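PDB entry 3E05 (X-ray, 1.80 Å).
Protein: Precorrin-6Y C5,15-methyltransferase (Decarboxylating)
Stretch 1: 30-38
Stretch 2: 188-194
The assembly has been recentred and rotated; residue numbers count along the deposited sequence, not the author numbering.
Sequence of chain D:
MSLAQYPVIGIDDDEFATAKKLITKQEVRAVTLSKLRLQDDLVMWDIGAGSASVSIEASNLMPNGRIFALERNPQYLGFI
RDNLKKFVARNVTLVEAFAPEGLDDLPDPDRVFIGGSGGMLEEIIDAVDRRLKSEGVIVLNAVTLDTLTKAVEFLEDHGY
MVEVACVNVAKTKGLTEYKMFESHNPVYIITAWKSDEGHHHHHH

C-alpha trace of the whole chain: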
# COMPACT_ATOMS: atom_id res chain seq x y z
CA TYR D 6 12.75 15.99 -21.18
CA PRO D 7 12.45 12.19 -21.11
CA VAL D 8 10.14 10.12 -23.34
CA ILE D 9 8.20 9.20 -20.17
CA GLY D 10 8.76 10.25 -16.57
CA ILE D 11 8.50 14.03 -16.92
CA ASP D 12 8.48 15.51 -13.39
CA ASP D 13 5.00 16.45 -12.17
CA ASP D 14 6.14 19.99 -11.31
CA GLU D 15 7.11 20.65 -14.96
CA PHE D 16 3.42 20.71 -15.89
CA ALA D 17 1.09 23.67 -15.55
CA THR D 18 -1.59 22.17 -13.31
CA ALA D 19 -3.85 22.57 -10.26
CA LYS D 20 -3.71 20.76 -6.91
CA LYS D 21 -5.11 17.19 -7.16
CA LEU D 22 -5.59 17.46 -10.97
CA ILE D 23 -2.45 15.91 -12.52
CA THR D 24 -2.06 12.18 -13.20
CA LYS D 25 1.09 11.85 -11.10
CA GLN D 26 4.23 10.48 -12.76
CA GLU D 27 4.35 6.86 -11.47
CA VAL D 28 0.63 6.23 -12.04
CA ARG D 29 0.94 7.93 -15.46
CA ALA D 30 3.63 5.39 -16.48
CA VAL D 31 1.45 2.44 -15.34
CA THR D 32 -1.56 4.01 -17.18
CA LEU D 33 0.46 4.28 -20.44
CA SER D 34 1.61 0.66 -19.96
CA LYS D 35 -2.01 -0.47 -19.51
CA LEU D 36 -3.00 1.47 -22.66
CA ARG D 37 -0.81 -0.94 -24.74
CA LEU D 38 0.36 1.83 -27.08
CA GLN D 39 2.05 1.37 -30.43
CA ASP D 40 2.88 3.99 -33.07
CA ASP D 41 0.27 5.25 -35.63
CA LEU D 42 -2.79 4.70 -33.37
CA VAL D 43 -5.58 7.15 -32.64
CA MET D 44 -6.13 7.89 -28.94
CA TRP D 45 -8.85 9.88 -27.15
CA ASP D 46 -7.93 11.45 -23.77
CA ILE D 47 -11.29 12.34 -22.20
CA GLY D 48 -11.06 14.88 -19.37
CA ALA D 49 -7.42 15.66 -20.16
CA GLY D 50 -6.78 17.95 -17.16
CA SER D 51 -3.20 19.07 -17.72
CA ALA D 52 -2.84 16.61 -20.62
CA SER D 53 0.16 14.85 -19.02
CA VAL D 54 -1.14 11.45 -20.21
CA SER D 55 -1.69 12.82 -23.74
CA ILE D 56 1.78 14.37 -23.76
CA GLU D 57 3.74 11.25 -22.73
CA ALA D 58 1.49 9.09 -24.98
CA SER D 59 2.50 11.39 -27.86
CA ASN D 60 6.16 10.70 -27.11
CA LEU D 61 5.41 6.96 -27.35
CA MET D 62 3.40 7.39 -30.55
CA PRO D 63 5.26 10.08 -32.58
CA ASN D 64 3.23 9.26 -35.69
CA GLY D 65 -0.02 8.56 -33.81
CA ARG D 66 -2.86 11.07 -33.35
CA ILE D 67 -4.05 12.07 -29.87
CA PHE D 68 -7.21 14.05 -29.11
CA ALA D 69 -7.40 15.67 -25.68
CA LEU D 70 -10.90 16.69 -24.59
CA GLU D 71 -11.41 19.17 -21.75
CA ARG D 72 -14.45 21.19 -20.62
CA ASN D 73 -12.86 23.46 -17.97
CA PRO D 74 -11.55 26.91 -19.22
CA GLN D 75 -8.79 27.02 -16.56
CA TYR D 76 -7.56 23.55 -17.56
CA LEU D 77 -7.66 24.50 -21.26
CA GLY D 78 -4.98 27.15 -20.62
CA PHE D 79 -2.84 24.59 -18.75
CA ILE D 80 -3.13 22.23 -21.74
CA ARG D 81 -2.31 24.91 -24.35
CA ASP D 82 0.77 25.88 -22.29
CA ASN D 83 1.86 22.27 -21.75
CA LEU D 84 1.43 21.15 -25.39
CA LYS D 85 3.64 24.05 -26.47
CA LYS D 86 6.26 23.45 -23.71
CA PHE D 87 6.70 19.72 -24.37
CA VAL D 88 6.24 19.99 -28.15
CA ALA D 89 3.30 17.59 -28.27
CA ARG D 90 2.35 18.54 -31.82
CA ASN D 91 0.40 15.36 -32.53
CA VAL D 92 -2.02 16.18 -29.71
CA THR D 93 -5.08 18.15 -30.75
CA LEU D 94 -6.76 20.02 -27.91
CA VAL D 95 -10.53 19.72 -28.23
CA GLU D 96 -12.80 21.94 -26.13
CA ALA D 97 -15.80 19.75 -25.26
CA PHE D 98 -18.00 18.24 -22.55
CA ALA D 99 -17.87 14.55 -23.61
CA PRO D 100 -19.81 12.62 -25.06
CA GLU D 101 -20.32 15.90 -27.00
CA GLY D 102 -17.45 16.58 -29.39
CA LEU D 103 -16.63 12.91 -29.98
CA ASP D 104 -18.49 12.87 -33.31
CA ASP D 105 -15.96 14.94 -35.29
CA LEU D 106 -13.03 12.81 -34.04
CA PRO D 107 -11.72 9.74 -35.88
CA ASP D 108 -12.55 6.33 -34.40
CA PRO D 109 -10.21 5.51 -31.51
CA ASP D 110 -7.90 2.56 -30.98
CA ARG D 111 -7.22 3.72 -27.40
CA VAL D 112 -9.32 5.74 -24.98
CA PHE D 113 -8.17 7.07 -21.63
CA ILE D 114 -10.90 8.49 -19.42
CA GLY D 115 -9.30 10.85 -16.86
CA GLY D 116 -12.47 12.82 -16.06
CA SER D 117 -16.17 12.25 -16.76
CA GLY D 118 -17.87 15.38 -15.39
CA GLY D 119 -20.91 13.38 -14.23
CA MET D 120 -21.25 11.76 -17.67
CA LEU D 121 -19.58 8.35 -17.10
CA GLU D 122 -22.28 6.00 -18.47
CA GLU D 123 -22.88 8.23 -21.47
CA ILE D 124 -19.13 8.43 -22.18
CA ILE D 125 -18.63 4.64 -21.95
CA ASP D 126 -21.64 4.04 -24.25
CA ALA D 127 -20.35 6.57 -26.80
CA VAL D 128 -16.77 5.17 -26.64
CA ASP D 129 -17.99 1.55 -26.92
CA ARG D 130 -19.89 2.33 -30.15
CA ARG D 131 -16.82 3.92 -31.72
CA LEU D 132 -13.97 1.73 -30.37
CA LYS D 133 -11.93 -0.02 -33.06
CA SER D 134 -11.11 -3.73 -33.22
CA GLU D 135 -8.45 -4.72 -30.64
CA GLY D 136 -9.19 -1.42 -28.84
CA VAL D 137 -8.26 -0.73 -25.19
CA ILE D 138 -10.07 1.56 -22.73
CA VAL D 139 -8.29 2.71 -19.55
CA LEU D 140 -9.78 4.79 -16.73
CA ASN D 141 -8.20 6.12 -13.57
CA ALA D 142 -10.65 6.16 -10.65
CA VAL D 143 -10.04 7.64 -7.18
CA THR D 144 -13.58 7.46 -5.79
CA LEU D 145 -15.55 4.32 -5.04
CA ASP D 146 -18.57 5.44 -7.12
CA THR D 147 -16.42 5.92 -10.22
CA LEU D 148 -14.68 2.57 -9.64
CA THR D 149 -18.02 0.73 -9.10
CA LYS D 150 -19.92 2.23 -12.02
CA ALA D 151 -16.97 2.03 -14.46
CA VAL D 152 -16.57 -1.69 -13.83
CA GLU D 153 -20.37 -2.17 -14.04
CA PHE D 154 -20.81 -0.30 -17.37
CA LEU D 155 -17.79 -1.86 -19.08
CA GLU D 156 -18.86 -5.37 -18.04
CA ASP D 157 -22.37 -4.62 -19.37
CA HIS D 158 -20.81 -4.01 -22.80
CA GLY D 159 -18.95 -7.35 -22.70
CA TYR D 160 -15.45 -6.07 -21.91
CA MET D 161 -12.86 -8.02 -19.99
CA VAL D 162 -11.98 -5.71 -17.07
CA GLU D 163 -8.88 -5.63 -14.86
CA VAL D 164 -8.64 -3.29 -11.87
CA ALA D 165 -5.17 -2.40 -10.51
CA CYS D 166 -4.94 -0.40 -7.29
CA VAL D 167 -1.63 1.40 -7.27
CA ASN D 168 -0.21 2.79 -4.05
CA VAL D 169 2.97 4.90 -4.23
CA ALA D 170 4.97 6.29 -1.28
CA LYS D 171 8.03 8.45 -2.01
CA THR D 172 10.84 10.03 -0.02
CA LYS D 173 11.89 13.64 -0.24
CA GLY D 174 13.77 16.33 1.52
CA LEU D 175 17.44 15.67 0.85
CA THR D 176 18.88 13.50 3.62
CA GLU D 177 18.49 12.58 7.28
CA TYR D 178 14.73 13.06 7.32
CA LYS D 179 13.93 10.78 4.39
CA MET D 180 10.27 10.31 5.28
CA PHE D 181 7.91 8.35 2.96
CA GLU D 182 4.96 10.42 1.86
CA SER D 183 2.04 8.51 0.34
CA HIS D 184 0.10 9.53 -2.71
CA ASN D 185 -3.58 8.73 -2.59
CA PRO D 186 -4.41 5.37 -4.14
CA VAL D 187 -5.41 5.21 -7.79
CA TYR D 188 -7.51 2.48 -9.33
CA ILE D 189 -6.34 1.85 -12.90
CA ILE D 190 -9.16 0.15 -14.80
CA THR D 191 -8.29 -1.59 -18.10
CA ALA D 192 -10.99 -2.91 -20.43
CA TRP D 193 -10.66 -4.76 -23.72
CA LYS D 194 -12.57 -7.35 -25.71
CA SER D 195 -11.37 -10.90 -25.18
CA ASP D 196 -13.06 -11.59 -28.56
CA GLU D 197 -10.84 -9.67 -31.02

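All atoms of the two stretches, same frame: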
# COMPACT_ATOMS: atom_id res chain seq x y z
N ALA D 30 2.85 6.45 -15.83
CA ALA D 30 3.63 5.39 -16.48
C ALA D 30 2.84 4.08 -16.53
O ALA D 30 2.72 3.47 -17.58
CB ALA D 30 4.96 5.19 -15.79
N VAL D 31 2.27 3.67 -15.39
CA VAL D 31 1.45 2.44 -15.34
C VAL D 31 0.23 2.56 -16.28
O VAL D 31 -0.11 1.61 -16.99
CB VAL D 31 0.95 2.13 -13.90
CG1 VAL D 31 0.20 0.79 -13.86
CG2 VAL D 31 2.12 2.10 -12.91
N THR D 32 -0.39 3.73 -16.30
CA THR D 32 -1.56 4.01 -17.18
C THR D 32 -1.19 3.82 -18.67
O THR D 32 -1.89 3.11 -19.41
CB THR D 32 -2.11 5.42 -16.92
OG1 THR D 32 -2.60 5.50 -15.58
CG2 THR D 32 -3.24 5.81 -17.88
N LEU D 33 -0.06 4.40 -19.06
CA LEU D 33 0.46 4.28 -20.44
C LEU D 33 0.80 2.83 -20.80
O LEU D 33 0.47 2.39 -21.89
CB LEU D 33 1.68 5.18 -20.61
CG LEU D 33 1.35 6.67 -20.59
CD1 LEU D 33 2.59 7.45 -20.33
CD2 LEU D 33 0.62 7.12 -21.86
N SER D 34 1.42 2.11 -19.87
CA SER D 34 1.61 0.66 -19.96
C SER D 34 0.30 -0.09 -20.22
O SER D 34 0.22 -0.88 -21.16
CB SER D 34 2.25 0.14 -18.66
OG SER D 34 2.98 -1.05 -18.88
N LYS D 35 -0.71 0.19 -19.40
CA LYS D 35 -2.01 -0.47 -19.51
C LYS D 35 -2.72 -0.12 -20.84
O LYS D 35 -3.50 -0.91 -21.37
CB LYS D 35 -2.91 -0.11 -18.32
CG LYS D 35 -2.45 -0.68 -16.93
CD LYS D 35 -2.32 -2.20 -16.92
CE LYS D 35 -1.78 -2.68 -15.55
NZ LYS D 35 -1.69 -4.14 -15.48
N LEU D 36 -2.43 1.07 -21.37
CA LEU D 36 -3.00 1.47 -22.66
C LEU D 36 -2.47 0.68 -23.87
O LEU D 36 -3.06 0.77 -24.95
CB LEU D 36 -2.82 2.96 -22.90
CG LEU D 36 -3.84 3.87 -22.18
CD1 LEU D 36 -3.32 5.28 -22.03
CD2 LEU D 36 -5.17 3.87 -22.97
N ARG D 37 -1.39 -0.08 -23.69
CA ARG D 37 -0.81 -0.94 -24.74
C ARG D 37 -0.61 -0.16 -26.05
O ARG D 37 -1.18 -0.51 -27.09
CB ARG D 37 -1.67 -2.18 -24.99
CG ARG D 37 -1.65 -3.21 -23.89
CD ARG D 37 -2.75 -4.24 -24.10
NE ARG D 37 -2.79 -4.77 -25.46
CZ ARG D 37 -3.84 -5.37 -26.02
NH1 ARG D 37 -4.97 -5.53 -25.33
NH2 ARG D 37 -3.76 -5.81 -27.27
N LEU D 38 0.15 0.92 -25.97
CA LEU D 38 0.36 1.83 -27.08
C LEU D 38 1.34 1.28 -28.11
O LEU D 38 2.30 0.59 -27.78
CB LEU D 38 0.85 3.20 -26.57
CG LEU D 38 -0.08 3.96 -25.60
CD1 LEU D 38 0.53 5.34 -25.29
CD2 LEU D 38 -1.49 4.11 -26.12
N TYR D 188 -7.05 3.71 -8.74
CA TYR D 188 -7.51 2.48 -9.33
C TYR D 188 -7.42 2.62 -10.84
O TYR D 188 -8.13 3.43 -11.42
CB TYR D 188 -8.96 2.22 -8.92
CG TYR D 188 -9.10 1.89 -7.45
CD1 TYR D 188 -9.01 0.56 -7.02
CD2 TYR D 188 -9.25 2.90 -6.50
CE1 TYR D 188 -9.15 0.24 -5.65
CE2 TYR D 188 -9.35 2.59 -5.13
CZ TYR D 188 -9.31 1.26 -4.72
OH TYR D 188 -9.39 0.95 -3.37
N ILE D 189 -6.51 1.85 -11.45
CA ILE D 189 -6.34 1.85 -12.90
C ILE D 189 -7.17 0.71 -13.49
O ILE D 189 -6.87 -0.47 -13.30
CB ILE D 189 -4.85 1.75 -13.30
CG1 ILE D 189 -4.09 2.93 -12.69
CG2 ILE D 189 -4.69 1.65 -14.82
CD1 ILE D 189 -2.59 2.82 -12.74
N ILE D 190 -8.21 1.10 -14.22
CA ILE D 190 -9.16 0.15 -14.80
C ILE D 190 -8.87 -0.02 -16.29
O ILE D 190 -8.89 0.96 -17.03
CB ILE D 190 -10.61 0.65 -14.61
CG1 ILE D 190 -10.88 0.93 -13.13
CG2 ILE D 190 -11.62 -0.35 -15.20
CD1 ILE D 190 -12.11 1.76 -12.85
N THR D 191 -8.58 -1.25 -16.71
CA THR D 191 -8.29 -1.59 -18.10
C THR D 191 -9.36 -2.52 -18.66
O THR D 191 -9.69 -3.54 -18.06
CB THR D 191 -6.89 -2.19 -18.24
OG1 THR D 191 -5.95 -1.31 -17.59
CG2 THR D 191 -6.49 -2.33 -19.73
N ALA D 192 -9.90 -2.16 -19.82
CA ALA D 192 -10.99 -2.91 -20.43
C ALA D 192 -10.71 -3.14 -21.90
O ALA D 192 -10.30 -2.23 -22.62
CB ALA D 192 -12.29 -2.18 -20.24
N TRP D 193 -10.91 -4.38 -22.34
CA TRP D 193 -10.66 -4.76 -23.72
C TRP D 193 -11.59 -5.91 -24.05
O TRP D 193 -12.19 -6.51 -23.15
CB TRP D 193 -9.19 -5.16 -23.94
CG TRP D 193 -8.77 -6.42 -23.22
CD1 TRP D 193 -8.60 -7.66 -23.77
CD2 TRP D 193 -8.47 -6.56 -21.82
NE1 TRP D 193 -8.22 -8.56 -22.81
CE2 TRP D 193 -8.13 -7.92 -21.60
CE3 TRP D 193 -8.46 -5.69 -20.72
CZ2 TRP D 193 -7.79 -8.43 -20.33
CZ3 TRP D 193 -8.13 -6.19 -19.45
CH2 TRP D 193 -7.79 -7.55 -19.27
N LYS D 194 -11.74 -6.21 -25.33
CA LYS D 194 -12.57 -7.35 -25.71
C LYS D 194 -11.69 -8.57 -25.84
O LYS D 194 -10.67 -8.56 -26.55
CB LYS D 194 -13.34 -7.07 -27.01
CG LYS D 194 -14.42 -6.00 -26.91
CD LYS D 194 -15.71 -6.55 -26.31
CE LYS D 194 -16.80 -5.50 -26.29
NZ LYS D 194 -17.26 -5.13 -27.66

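A helix laid along a beta strand usually meets it through alternate strand residues, because successive strand side chains leave opposite faces of the sheet. This methyltransferase offers a compact example. The helix containing Val 31 to Lys 35 runs nearly parallel to the strand beginning before Tyr 188, with 9° between their N-to-C directions and 9.4 Å between their axes at closest approach. Ile 189, Thr 191 and Trp 193 point toward the helical stretch, whereas Ile 190 points away.

Val 31 opens the contact. Its side chain, in the t rotamer, brings CG1 to 3.6 Å from CD1 of Ile 189, an apolar contact between two buried residues. The CA-to-CB bond of Thr 32 points sideways to the strand, yet its OG1 comes within 3.9 Å of Ile 189 CD1, so the same methyl group is met by two consecutive helix residues. That hydroxyl finds its hydrogen-bonding partner just outside the two stretches.

One helical turn after Val 31, and joined to it by the backbone hydrogen bond from Lys 35 N to Val 31 O (2.9 Å), Lys 35 spans two strand residues. Its CG lies 3.9 Å from Ile 189 CG2, and its CB 3.3 Å from Thr 191 OG1. Only the aliphatic part of the lysine serves this packing: the chain starts toward the strand, but its end leads away, and NZ is hydrogen-bonded elsewhere in the structure.

Leu 36 points away, and Arg 37, with a positive phi of 50°, leaves helical geometry. Its side chain nevertheless reaches back to the strand, where NH1 approaches CG of Trp 193 at 4.4 Å. The indole carbon lies at the guanidinium edge, near its plane, while NH1 meets the ring obliquely. No hydrogen bond crosses between the stretches; the 271 Å² of buried surface reflects side-chain packing.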